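Local coordinates for aldehyde dehydrogenase (PDB 6K10), which oxidises the carotenoid aldehyde 4,4'-diaponeurosporen-4-al to 4,4'-diaponeurosporenoic acid with NAD+, a step in the biosynthesis of staphyloxanthin, at residues Val94-Tyr99 with Thr103-Lys108; Asn87-Lys92 with Tyr426-Phe431; Asn282-Gln285 with Gly290-Val293; Leu59-Val64 with Phe244-Gln249; Ser41-Ser46 with Lys158-Glu163. The protein carries 1 engineered substitution. One frame throughout, in Å; residues are numbered along the deposited sequence.

Contact 1 of 5, residues Val94-Tyr99 with Thr103-Lys108; sequences VDTPLY and TKSYIK
V94 and S105 face each other where the chain leaves the short strand 92-94 and returns on strand 104-118, the backbone joined by a nearly straight bond from V94 N to S105 O (2.9 Å, 171°). Beyond it the first segment drifts off as a loop, and side chains take over the work of holding the two together. The hydroxyls of T96 and S105 meet at 2.6 Å between OG1 and OG, a short hydrogen bond in which either may be the donor. T96 turns OG1 beside its own backbone N (chi1 -66°), which leaves CG2 to rest 3.2 Å from T103 O. On the other side of the backbone bond, V94 CG2 packs against I107 CG1 and CD1, 3.7 Å from CG1. The second subunit closes over this hairpin: its N406 ND2 bonds to S105 OG and also to D95 O, while its K408 pairs with D95. As a worked example of a protruding hairpin used for oligomerisation, as in this family, the contact implies that one hydroxyl, that of S105, serves both intrachain closure, through T96 OG1, and subunit pairing, through N406 of the second subunit.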
# COMPACT_ATOMS: atom_id res chain seq x y z
N VAL A 94 -8.44 12.10 15.59
CA VAL A 94 -8.70 12.59 14.24
C VAL A 94 -9.89 13.55 14.30
O VAL A 94 -10.86 13.29 15.01
CB VAL A 94 -8.98 11.42 13.28
CG1 VAL A 94 -9.51 11.91 11.94
CG2 VAL A 94 -7.73 10.59 13.08
N ASP A 95 -9.79 14.65 13.56
CA ASP A 95 -10.87 15.62 13.53
C ASP A 95 -12.17 14.98 13.07
O ASP A 95 -12.20 14.18 12.14
CB ASP A 95 -10.51 16.79 12.60
CG ASP A 95 -11.62 17.82 12.52
OD1 ASP A 95 -11.94 18.44 13.55
OD2 ASP A 95 -12.18 18.01 11.41
N THR A 96 -13.25 15.34 13.75
CA THR A 96 -14.58 14.89 13.38
C THR A 96 -15.40 16.07 12.91
O THR A 96 -15.49 17.08 13.63
CB THR A 96 -15.27 14.21 14.57
OG1 THR A 96 -14.56 13.00 14.90
CG2 THR A 96 -16.70 13.86 14.24
N PRO A 97 -15.99 16.01 11.73
CA PRO A 97 -16.80 17.13 11.24
C PRO A 97 -18.03 17.34 12.11
O PRO A 97 -18.52 16.42 12.77
CB PRO A 97 -17.17 16.70 9.82
CG PRO A 97 -17.05 15.21 9.83
CD PRO A 97 -15.93 14.90 10.76
N LEU A 98 -18.53 18.58 12.09
CA LEU A 98 -19.63 18.96 12.97
C LEU A 98 -20.84 18.04 12.80
O LEU A 98 -21.47 17.66 13.79
CB LEU A 98 -20.04 20.41 12.70
CG LEU A 98 -21.35 20.85 13.35
CD1 LEU A 98 -21.29 20.74 14.87
CD2 LEU A 98 -21.74 22.26 12.92
N TYR A 99 -21.18 17.68 11.56
CA TYR A 99 -22.39 16.91 11.34
C TYR A 99 -22.34 15.53 11.97
O TYR A 99 -23.38 14.90 12.15
CB TYR A 99 -22.69 16.80 9.84
CG TYR A 99 -21.64 16.09 9.01
CD1 TYR A 99 -21.71 14.71 8.81
CD2 TYR A 99 -20.61 16.78 8.41
CE1 TYR A 99 -20.77 14.05 8.04
CE2 TYR A 99 -19.66 16.13 7.63
CZ TYR A 99 -19.74 14.77 7.46
OH TYR A 99 -18.80 14.11 6.69
N THR A 103 -19.67 12.36 17.75
CA THR A 103 -18.73 11.28 17.48
C THR A 103 -17.29 11.75 17.67
O THR A 103 -16.93 12.88 17.31
CB THR A 103 -18.93 10.77 16.05
OG1 THR A 103 -20.31 10.42 15.85
CG2 THR A 103 -18.07 9.55 15.79
N LYS A 104 -16.47 10.88 18.26
CA LYS A 104 -15.03 11.08 18.37
C LYS A 104 -14.34 10.08 17.46
O LYS A 104 -14.73 8.91 17.41
CB LYS A 104 -14.55 10.88 19.81
CG LYS A 104 -15.21 11.77 20.85
CD LYS A 104 -15.38 13.20 20.38
CE LYS A 104 -16.32 13.96 21.29
NZ LYS A 104 -16.77 15.25 20.68
N SER A 105 -13.32 10.53 16.73
CA SER A 105 -12.66 9.71 15.72
C SER A 105 -11.21 9.46 16.08
O SER A 105 -10.52 10.36 16.58
CB SER A 105 -12.77 10.36 14.34
OG SER A 105 -14.12 10.61 13.99
N TYR A 106 -10.74 8.24 15.82
CA TYR A 106 -9.40 7.80 16.17
C TYR A 106 -8.83 6.89 15.10
O TYR A 106 -9.57 6.31 14.30
CB TYR A 106 -9.37 7.06 17.52
CG TYR A 106 -10.09 7.75 18.64
CD1 TYR A 106 -9.42 8.67 19.44
CD2 TYR A 106 -11.43 7.50 18.90
CE1 TYR A 106 -10.07 9.32 20.47
CE2 TYR A 106 -12.08 8.14 19.93
CZ TYR A 106 -11.41 9.04 20.71
OH TYR A 106 -12.06 9.68 21.73
N ILE A 107 -7.51 6.76 15.11
CA ILE A 107 -6.80 5.81 14.27
C ILE A 107 -5.82 5.05 15.15
O ILE A 107 -4.88 5.65 15.69
CB ILE A 107 -6.06 6.49 13.10
CG1 ILE A 107 -7.07 7.12 12.14
CG2 ILE A 107 -5.19 5.47 12.37
CD1 ILE A 107 -6.45 7.87 11.00
N LYS A 108 -6.05 3.75 15.32
CA LYS A 108 -5.16 2.87 16.05
C LYS A 108 -4.11 2.31 15.09
O LYS A 108 -4.44 1.86 13.99
CB LYS A 108 -5.96 1.73 16.68
CG LYS A 108 -5.15 0.52 17.12
CD LYS A 108 -4.46 0.76 18.45
CE LYS A 108 -3.94 -0.54 19.04
NZ LYS A 108 -3.50 -0.38 20.45

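Contact 2 of 5, residues Asn87-Lys92 with Tyr426-Phe431; sequences NWTKTK and YSFDTF
The F428 ring takes W88 CB over the centre of one face, while D429 OD1 lies at its edge, in the ring plane. This is a CH-pi contact of textbook form: CB stands 4.0 Å from the ring centroid and only 7° off the ring normal. F428 holds CG anti to its backbone N (chi1 166°), which sends the ring toward W88 and T89. The indole itself does not stack. Its five-membered ring and the phenyl ring are turned obliquely, planes at 47°, and the two side chains run antiparallel, each passing the base of the other. Thus W88 CE3 lies 3.7 Å from F428 CB, while the far end of the phenyl ring advances to the backbone of the other helix, with CZ 3.6 Å from W88 O. There the methyl of T89 meets it obliquely, T89 CG2 lying 3.5 Å from F428 CE1. The same threonine sends its hydroxyl back into its own helix, to L85 O. D429 OD1 is paired with K425, and A137, A138 and K109 also pack on F428. Helix 63-89 and helix 425-430 thus meet at their C-terminal ends, just before strands 92-94 and 432-439. Both strands pair antiparallel with strand 104-118, consistent with the place where, as in this family, the oligomerisation arm leaves the coenzyme-binding domain.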
# COMPACT_ATOMS: atom_id res chain seq x y z
N ASN A 87 5.71 8.48 19.48
CA ASN A 87 5.05 9.34 18.50
C ASN A 87 4.42 8.52 17.38
O ASN A 87 3.26 8.75 17.01
CB ASN A 87 6.06 10.34 17.93
CG ASN A 87 5.42 11.34 16.98
OD1 ASN A 87 4.27 11.74 17.15
ND2 ASN A 87 6.17 11.76 15.96
N TRP A 88 5.17 7.56 16.83
CA TRP A 88 4.68 6.79 15.69
C TRP A 88 3.49 5.91 16.06
O TRP A 88 2.54 5.78 15.27
CB TRP A 88 5.79 5.91 15.11
CG TRP A 88 6.95 6.65 14.52
CD1 TRP A 88 7.06 8.00 14.33
CD2 TRP A 88 8.15 6.08 14.00
NE1 TRP A 88 8.26 8.30 13.74
CE2 TRP A 88 8.95 7.13 13.53
CE3 TRP A 88 8.64 4.77 13.90
CZ2 TRP A 88 10.21 6.93 12.96
CZ3 TRP A 88 9.89 4.56 13.33
CH2 TRP A 88 10.66 5.64 12.87
N THR A 89 3.53 5.27 17.23
CA THR A 89 2.55 4.24 17.56
C THR A 89 1.31 4.76 18.27
O THR A 89 0.30 4.06 18.30
CB THR A 89 3.19 3.17 18.45
OG1 THR A 89 3.59 3.75 19.70
CG2 THR A 89 4.41 2.54 17.78
N LYS A 90 1.36 5.97 18.84
CA LYS A 90 0.26 6.42 19.68
C LYS A 90 -0.99 6.67 18.85
O LYS A 90 -0.93 7.21 17.74
CB LYS A 90 0.68 7.68 20.46
CG LYS A 90 0.37 9.02 19.81
CD LYS A 90 0.59 10.18 20.79
N THR A 91 -2.13 6.21 19.37
CA THR A 91 -3.40 6.38 18.67
C THR A 91 -3.66 7.86 18.42
O THR A 91 -3.52 8.69 19.33
CB THR A 91 -4.54 5.77 19.49
OG1 THR A 91 -4.38 4.35 19.55
CG2 THR A 91 -5.90 6.09 18.88
N LYS A 92 -4.02 8.20 17.19
CA LYS A 92 -4.23 9.58 16.79
C LYS A 92 -5.68 9.99 17.00
O LYS A 92 -6.60 9.30 16.56
CB LYS A 92 -3.86 9.77 15.31
N TYR A 426 8.29 5.38 7.22
CA TYR A 426 7.66 4.56 6.20
C TYR A 426 7.94 3.08 6.41
O TYR A 426 7.11 2.23 6.04
CB TYR A 426 8.12 5.00 4.80
CG TYR A 426 7.76 6.44 4.49
CD1 TYR A 426 6.49 6.77 4.04
CD2 TYR A 426 8.68 7.46 4.66
CE1 TYR A 426 6.15 8.08 3.76
CE2 TYR A 426 8.36 8.77 4.39
CZ TYR A 426 7.09 9.08 3.93
OH TYR A 426 6.77 10.39 3.66
N SER A 427 9.09 2.75 7.01
CA SER A 427 9.34 1.36 7.40
C SER A 427 8.32 0.91 8.43
O SER A 427 7.78 -0.20 8.35
CB SER A 427 10.76 1.22 7.95
OG SER A 427 11.72 1.43 6.93
N PHE A 428 8.03 1.77 9.41
CA PHE A 428 6.99 1.47 10.40
C PHE A 428 5.62 1.38 9.73
O PHE A 428 4.87 0.42 9.96
CB PHE A 428 7.00 2.55 11.49
CG PHE A 428 5.78 2.55 12.37
CD1 PHE A 428 5.76 1.82 13.54
CD2 PHE A 428 4.68 3.33 12.06
CE1 PHE A 428 4.66 1.83 14.36
CE2 PHE A 428 3.57 3.34 12.88
CZ PHE A 428 3.56 2.59 14.03
N ASP A 429 5.28 2.37 8.90
CA ASP A 429 3.99 2.36 8.21
C ASP A 429 3.78 1.08 7.42
O ASP A 429 2.67 0.53 7.40
CB ASP A 429 3.89 3.57 7.28
CG ASP A 429 3.89 4.90 8.02
OD1 ASP A 429 3.67 4.91 9.25
OD2 ASP A 429 4.11 5.94 7.37
N THR A 430 4.83 0.60 6.75
CA THR A 430 4.70 -0.56 5.87
C THR A 430 4.21 -1.79 6.63
O THR A 430 3.39 -2.55 6.12
CB THR A 430 6.03 -0.84 5.17
OG1 THR A 430 6.29 0.20 4.22
CG2 THR A 430 6.02 -2.18 4.46
N PHE A 431 4.68 -1.97 7.87
CA PHE A 431 4.29 -3.11 8.69
C PHE A 431 3.20 -2.76 9.69
O PHE A 431 3.04 -3.46 10.70
CB PHE A 431 5.52 -3.67 9.41
CG PHE A 431 6.57 -4.20 8.48
CD1 PHE A 431 6.44 -5.46 7.91
CD2 PHE A 431 7.69 -3.45 8.17
CE1 PHE A 431 7.40 -5.95 7.05
CE2 PHE A 431 8.66 -3.94 7.31
CZ PHE A 431 8.51 -5.19 6.75

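Contact 3 of 5, residues Asn282-Gln285 with Gly290-Val293; sequences NIQQ and GRIV
R291 reaches Q284 because its side chain folds at the second torsion (chi2 -68°) and then runs straight through chi3, carrying the guanidinium back across the loop. Q284, by contrast, is extended beyond CG and lies transverse to the arginine, its amide plane 85° from that of the guanidinium. What the arginine meets first is therefore not the amide but the backbone: R291 NH2 comes to 3.1 Å from Q284 O, an oxygen that approaches the flat group from its rim. Q284 CG adds a looser touch, 4.0 Å from the same NH2. The carbonyls of I283 and Q284 are presented by the 3-10 turn 283-285, in which Q285 N bonds to N282 O (2.9 Å). The rotation of the guanidinium is fixed from the other nitrogen. R291 NH1 donates to G290 O (3.0 Å, 158°), and although that oxygen lies in the guanidinium plane, the donor sits above the carbonyl plane. A water accepts from R291 NH1 at 3.0 Å and rests 2.7 Å from I283 O, so that I283 O is linked to NH1 through the water while Q284 O lies near NH2 directly. Outside the two segments, E322 bridges the pair, OE1 to R291 NH2 and OE2 to Q284 NE2; D319 is a further acceptor for Q284. The whole lies at the surface, in the connection between helix 264-279 and helix 295-307. I283, Q284 and R291 all pack on Y324 of strand 324-330, while I292 packs against H297, Y298 and L301 of helix 295-307.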
# COMPACT_ATOMS: atom_id res chain seq x y z
N ASN A 282 45.94 2.37 -10.92
CA ASN A 282 45.70 0.93 -10.83
C ASN A 282 44.52 0.74 -9.88
O ASN A 282 44.69 0.57 -8.67
CB ASN A 282 46.94 0.18 -10.36
CG ASN A 282 46.77 -1.32 -10.45
OD1 ASN A 282 45.76 -1.81 -10.96
ND2 ASN A 282 47.76 -2.06 -9.96
N ILE A 283 43.31 0.76 -10.44
CA ILE A 283 42.09 0.72 -9.63
C ILE A 283 41.97 -0.61 -8.88
O ILE A 283 41.34 -0.67 -7.82
CB ILE A 283 40.86 1.00 -10.52
CG1 ILE A 283 40.99 2.39 -11.16
CG2 ILE A 283 39.57 0.92 -9.72
CD1 ILE A 283 39.94 2.69 -12.20
N GLN A 284 42.59 -1.67 -9.40
CA GLN A 284 42.59 -2.94 -8.67
C GLN A 284 43.32 -2.83 -7.34
O GLN A 284 43.07 -3.64 -6.44
CB GLN A 284 43.22 -4.04 -9.52
CG GLN A 284 42.94 -5.45 -9.00
CD GLN A 284 43.38 -6.54 -9.95
OE1 GLN A 284 43.59 -6.30 -11.14
NE2 GLN A 284 43.50 -7.76 -9.43
N GLN A 285 44.20 -1.85 -7.18
CA GLN A 285 44.93 -1.64 -5.94
C GLN A 285 44.22 -0.68 -4.99
O GLN A 285 44.70 -0.49 -3.87
CB GLN A 285 46.34 -1.12 -6.24
N GLY A 290 35.02 -1.98 -4.57
CA GLY A 290 34.51 -3.29 -4.22
C GLY A 290 34.71 -4.33 -5.31
O GLY A 290 35.37 -4.10 -6.33
N ARG A 291 34.11 -5.49 -5.09
CA ARG A 291 34.25 -6.64 -5.97
C ARG A 291 32.88 -7.25 -6.24
O ARG A 291 31.90 -6.99 -5.54
CB ARG A 291 35.17 -7.71 -5.36
CG ARG A 291 36.59 -7.23 -5.09
CD ARG A 291 37.32 -6.96 -6.39
NE ARG A 291 38.73 -6.62 -6.19
CZ ARG A 291 39.17 -5.38 -6.00
NH1 ARG A 291 38.33 -4.36 -6.00
NH2 ARG A 291 40.47 -5.16 -5.83
N ILE A 292 32.82 -8.09 -7.28
CA ILE A 292 31.57 -8.72 -7.68
C ILE A 292 31.25 -9.87 -6.73
O ILE A 292 32.14 -10.56 -6.23
CB ILE A 292 31.66 -9.20 -9.15
CG1 ILE A 292 32.14 -8.05 -10.04
CG2 ILE A 292 30.32 -9.70 -9.64
CD1 ILE A 292 31.29 -6.79 -9.94
N VAL A 293 29.95 -10.08 -6.48
CA VAL A 293 29.52 -10.95 -5.37
C VAL A 293 30.01 -12.38 -5.57
O VAL A 293 30.51 -13.01 -4.62
CB VAL A 293 27.99 -10.89 -5.20
CG1 VAL A 293 27.27 -11.28 -6.49
CG2 VAL A 293 27.55 -11.78 -4.04
O HOH W 1 40.26 -2.11 -5.81

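Contact 4 of 5, residues Leu59-Val64 with Phe244-Gln249; sequences LGKNKV and FTNAGQ
K61 and N246 make the direct meeting, with N246 OD1 lying 3.3 Å from K61 CE and accepting only a weak hydrogen bond from K61 NZ. The lysine chain, extended at first, bends at chi3 (-62°) and again at chi4 to bring its end alongside the amide. A firmer link is made by a water that donates in both directions, to N246 OD1 at 2.8 Å and to L59 O at 2.6 Å, so the backbone of one segment is tied to the side chain of the other. L59 adds only a loose touch, its CD2 4.2 Å from Q249 NE2.

The amide of N246 is held by its own loop. Its ND2 donates to Q249 O (2.9 Å) through a bent bond of 133°, and Q249 NE2 in turn donates to N246 O (3.0 Å) at a much straighter 166°. Q249 N also reaches N246 O, from the opposite face of that carbonyl, so one oxygen is gripped twice.

Farther out, N122 O receives both K61 NZ and N246 ND2, which places one carbonyl between the two partners. The lysine charge is met chiefly by E70, with Y123 offering a cation-pi contact. Q249 is braced in turn by R291 O and V293 N.

The sequence of this loop, FTNAGQ, belongs to the aldehyde dehydrogenase family signature leading to the predicted nucleophile position. That position is occupied here by an engineered serine, S251, whose side chain lies about 9 Å from that of Q249.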
# COMPACT_ATOMS: atom_id res chain seq x y z
N LEU A 59 31.87 -9.25 -0.49
CA LEU A 59 31.62 -8.21 -1.48
C LEU A 59 32.81 -7.29 -1.70
O LEU A 59 32.70 -6.32 -2.45
CB LEU A 59 30.40 -7.38 -1.07
CG LEU A 59 29.03 -8.05 -1.16
CD1 LEU A 59 27.96 -7.21 -0.49
CD2 LEU A 59 28.67 -8.30 -2.62
N GLY A 60 33.95 -7.57 -1.07
CA GLY A 60 35.08 -6.66 -1.16
C GLY A 60 34.78 -5.29 -0.62
O GLY A 60 35.42 -4.31 -1.04
N LYS A 61 33.83 -5.18 0.30
CA LYS A 61 33.34 -3.88 0.75
C LYS A 61 34.26 -3.32 1.82
O LYS A 61 34.42 -3.91 2.89
CB LYS A 61 31.91 -4.01 1.28
CG LYS A 61 31.19 -2.69 1.42
CD LYS A 61 29.71 -2.90 1.70
CE LYS A 61 29.04 -3.64 0.55
NZ LYS A 61 27.61 -3.25 0.38
N ASN A 62 34.87 -2.16 1.53
CA ASN A 62 35.74 -1.49 2.48
C ASN A 62 34.92 -0.95 3.66
O ASN A 62 33.72 -0.71 3.56
CB ASN A 62 36.51 -0.37 1.79
CG ASN A 62 35.62 0.80 1.40
OD1 ASN A 62 35.30 1.66 2.23
ND2 ASN A 62 35.22 0.85 0.13
N LYS A 63 35.61 -0.76 4.78
CA LYS A 63 34.91 -0.47 6.03
C LYS A 63 34.23 0.89 6.03
O LYS A 63 33.21 1.07 6.70
CB LYS A 63 35.88 -0.59 7.21
CG LYS A 63 37.03 0.39 7.20
CD LYS A 63 38.07 0.01 8.24
N VAL A 64 34.76 1.86 5.29
CA VAL A 64 34.09 3.16 5.19
C VAL A 64 32.76 3.00 4.47
O VAL A 64 31.71 3.45 4.95
CB VAL A 64 35.00 4.19 4.49
CG1 VAL A 64 34.24 5.48 4.24
CG2 VAL A 64 36.25 4.44 5.31
N PHE A 244 29.82 3.71 -8.88
CA PHE A 244 30.90 2.78 -8.57
C PHE A 244 31.03 2.48 -7.08
O PHE A 244 31.90 1.68 -6.70
CB PHE A 244 32.20 3.31 -9.16
CG PHE A 244 32.16 3.38 -10.66
CD1 PHE A 244 32.19 2.22 -11.41
CD2 PHE A 244 32.03 4.59 -11.31
CE1 PHE A 244 32.11 2.26 -12.79
CE2 PHE A 244 31.96 4.65 -12.69
CZ PHE A 244 32.01 3.48 -13.43
N THR A 245 30.20 3.08 -6.24
CA THR A 245 29.95 2.53 -4.92
C THR A 245 29.42 1.10 -5.06
O THR A 245 28.57 0.82 -5.91
CB THR A 245 28.93 3.40 -4.17
OG1 THR A 245 29.54 4.65 -3.82
CG2 THR A 245 28.44 2.70 -2.90
N ASN A 246 29.96 0.19 -4.24
CA ASN A 246 29.58 -1.22 -4.25
C ASN A 246 29.81 -1.87 -5.62
O ASN A 246 29.13 -2.84 -5.98
CB ASN A 246 28.13 -1.42 -3.80
CG ASN A 246 27.87 -2.80 -3.23
OD1 ASN A 246 28.78 -3.45 -2.71
ND2 ASN A 246 26.63 -3.26 -3.34
N ALA A 247 30.76 -1.33 -6.38
CA ALA A 247 31.10 -1.84 -7.71
C ALA A 247 29.87 -1.89 -8.62
O ALA A 247 29.72 -2.80 -9.44
CB ALA A 247 31.77 -3.21 -7.63
N GLY A 248 28.97 -0.92 -8.46
CA GLY A 248 27.80 -0.83 -9.30
C GLY A 248 26.65 -1.74 -8.91
O GLY A 248 25.62 -1.72 -9.60
N GLN A 249 26.77 -2.50 -7.84
CA GLN A 249 25.74 -3.47 -7.44
C GLN A 249 24.71 -2.77 -6.55
O GLN A 249 24.59 -3.04 -5.35
CB GLN A 249 26.39 -4.67 -6.77
CG GLN A 249 27.44 -5.32 -7.67
CD GLN A 249 28.30 -6.35 -6.96
OE1 GLN A 249 28.19 -7.55 -7.22
NE2 GLN A 249 29.17 -5.88 -6.07
O HOH W 2 31.47 -4.04 -2.93

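Contact 5 of 5, residues Ser41-Ser46 with Lys158-Glu163; sequences SKAIKS and KRLINE
A43 presents its methyl to L160, the central meeting of helix 30-46 with helix 151-164, and the segment around it can be followed residue by residue. S41 turns to helix 63-89. K42 contributes through its backbone: K42 O accepts both from S46 N, in the regular helical bond, and from S46 OG at 2.8 Å, the two donors arriving from opposite faces of the carbonyl. A43 follows, its CB aimed at the other helix. L160 forks over it with both methyls, CD1 at 3.8 Å from A43 CB and CD2 nearer still; the latter pair is modelled at 3.2 Å, tighter than ordinary carbon packing and so doubtful in detail. With CG anti to the backbone N (chi1 -173°), the leucine is aimed toward A43, and the branch then turns at chi2 (-84°) so that both methyls face it. The small alanine lets the two backbones approach closely, A43 CA and L160 CA being 6.5 Å apart. I44 comes next, its N only 4.3 Å from L160 CD2, but its side chain passes on to helix 63-89. Beyond S46, the end of the segment, comes Y47, which R159, L160 and E163 of the second helix touch. Helix 151-164 joins the parallel strands 141-145 and 170-172, so helix 30-46 here covers the helix of a beta-alpha-beta crossover, the recurring unit of a Rossmann-like coenzyme-binding domain.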
# COMPACT_ATOMS: atom_id res chain seq x y z
N SER A 41 20.30 -2.94 18.68
CA SER A 41 21.42 -2.01 18.57
C SER A 41 22.65 -2.54 19.29
O SER A 41 23.75 -2.55 18.73
CB SER A 41 21.01 -0.65 19.13
OG SER A 41 22.06 0.28 19.00
N LYS A 42 22.48 -2.97 20.55
CA LYS A 42 23.58 -3.56 21.30
C LYS A 42 24.18 -4.74 20.55
O LYS A 42 25.40 -4.93 20.54
CB LYS A 42 23.08 -3.99 22.68
CG LYS A 42 23.91 -5.08 23.33
CD LYS A 42 23.38 -5.43 24.72
CE LYS A 42 23.83 -6.82 25.14
NZ LYS A 42 23.27 -7.19 26.47
N ALA A 43 23.33 -5.54 19.92
CA ALA A 43 23.79 -6.74 19.24
C ALA A 43 24.62 -6.40 18.00
O ALA A 43 25.66 -7.03 17.76
CB ALA A 43 22.57 -7.59 18.88
N ILE A 44 24.19 -5.40 17.22
CA ILE A 44 24.95 -5.00 16.04
C ILE A 44 26.32 -4.45 16.44
O ILE A 44 27.33 -4.71 15.78
CB ILE A 44 24.14 -3.98 15.21
CG1 ILE A 44 22.89 -4.65 14.65
CG2 ILE A 44 24.99 -3.39 14.08
CD1 ILE A 44 21.95 -3.69 13.96
N LYS A 45 26.37 -3.68 17.53
CA LYS A 45 27.64 -3.15 17.99
C LYS A 45 28.58 -4.26 18.44
O LYS A 45 29.78 -4.23 18.15
CB LYS A 45 27.41 -2.15 19.13
CG LYS A 45 26.76 -0.86 18.70
CD LYS A 45 26.25 -0.07 19.90
CE LYS A 45 25.22 0.96 19.49
NZ LYS A 45 25.11 2.06 20.48
N SER A 46 28.04 -5.26 19.16
CA SER A 46 28.86 -6.37 19.60
C SER A 46 29.45 -7.14 18.42
O SER A 46 30.55 -7.68 18.51
CB SER A 46 28.04 -7.31 20.49
OG SER A 46 27.40 -6.58 21.52
N LYS A 158 22.49 -14.55 11.08
CA LYS A 158 21.81 -15.61 11.83
C LYS A 158 22.35 -15.73 13.25
O LYS A 158 21.58 -15.86 14.20
CB LYS A 158 21.95 -16.94 11.09
CG LYS A 158 21.47 -18.14 11.89
CD LYS A 158 20.56 -19.03 11.06
CE LYS A 158 20.01 -20.16 11.91
NZ LYS A 158 18.68 -19.81 12.48
N ARG A 159 23.68 -15.70 13.40
CA ARG A 159 24.28 -15.75 14.73
C ARG A 159 23.79 -14.60 15.59
O ARG A 159 23.32 -14.81 16.72
CB ARG A 159 25.81 -15.70 14.61
CG ARG A 159 26.47 -16.99 14.18
CD ARG A 159 27.95 -16.99 14.58
NE ARG A 159 28.82 -16.52 13.50
CZ ARG A 159 29.63 -15.47 13.60
NH1 ARG A 159 30.38 -15.11 12.57
NH2 ARG A 159 29.68 -14.77 14.72
N LEU A 160 23.90 -13.38 15.07
CA LEU A 160 23.47 -12.19 15.79
C LEU A 160 22.03 -12.32 16.27
O LEU A 160 21.72 -12.08 17.45
CB LEU A 160 23.63 -10.97 14.88
CG LEU A 160 23.41 -9.57 15.44
CD1 LEU A 160 21.95 -9.14 15.47
CD2 LEU A 160 23.97 -9.64 16.82
N ILE A 161 21.13 -12.70 15.37
CA ILE A 161 19.71 -12.78 15.71
C ILE A 161 19.46 -13.87 16.75
O ILE A 161 18.78 -13.65 17.76
CB ILE A 161 18.87 -13.00 14.44
CG1 ILE A 161 18.90 -11.75 13.56
CG2 ILE A 161 17.45 -13.40 14.81
CD1 ILE A 161 18.24 -10.54 14.19
N ASN A 162 20.01 -15.06 16.51
CA ASN A 162 19.72 -16.20 17.38
C ASN A 162 20.26 -16.00 18.79
O ASN A 162 19.68 -16.51 19.76
CB ASN A 162 20.28 -17.49 16.78
CG ASN A 162 19.45 -18.00 15.62
OD1 ASN A 162 19.91 -18.82 14.83
ND2 ASN A 162 18.21 -17.53 15.53
N GLU A 163 21.37 -15.29 18.93
CA GLU A 163 21.94 -15.07 20.25
C GLU A 163 21.34 -13.85 20.95
O GLU A 163 21.68 -13.60 22.11
CB GLU A 163 23.47 -14.94 20.14
CG GLU A 163 24.09 -16.20 19.53
CD GLU A 163 25.57 -16.33 19.79
OE1 GLU A 163 26.02 -16.05 20.92
OE2 GLU A 163 26.29 -16.74 18.85

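How the contacts relate
Contacts 3 and 4 form one neighbourhood, their centres about 8 Å apart, and they are joined by bonds from R291 N to L59 O (3.1 Å) and from Q249 NE2 to R291 O (3.0 Å). Contact 4 stands beside the predicted active site, the side chains of Q249 and the engineered S251 being about 9 Å apart. Contacts 1 and 2, centres about 19 Å apart, join where I107 N meets K92 O at 3.1 Å. Helix 63-89 spans the two groups, from contact 4 to contact 2, whose centres are about 33 Å apart. Contact 5 stands alone, its nearest atoms about 12 Å from contact 4 and 13 Å from contact 2. Contacts 1, 2 and 4 all touch the second subunit.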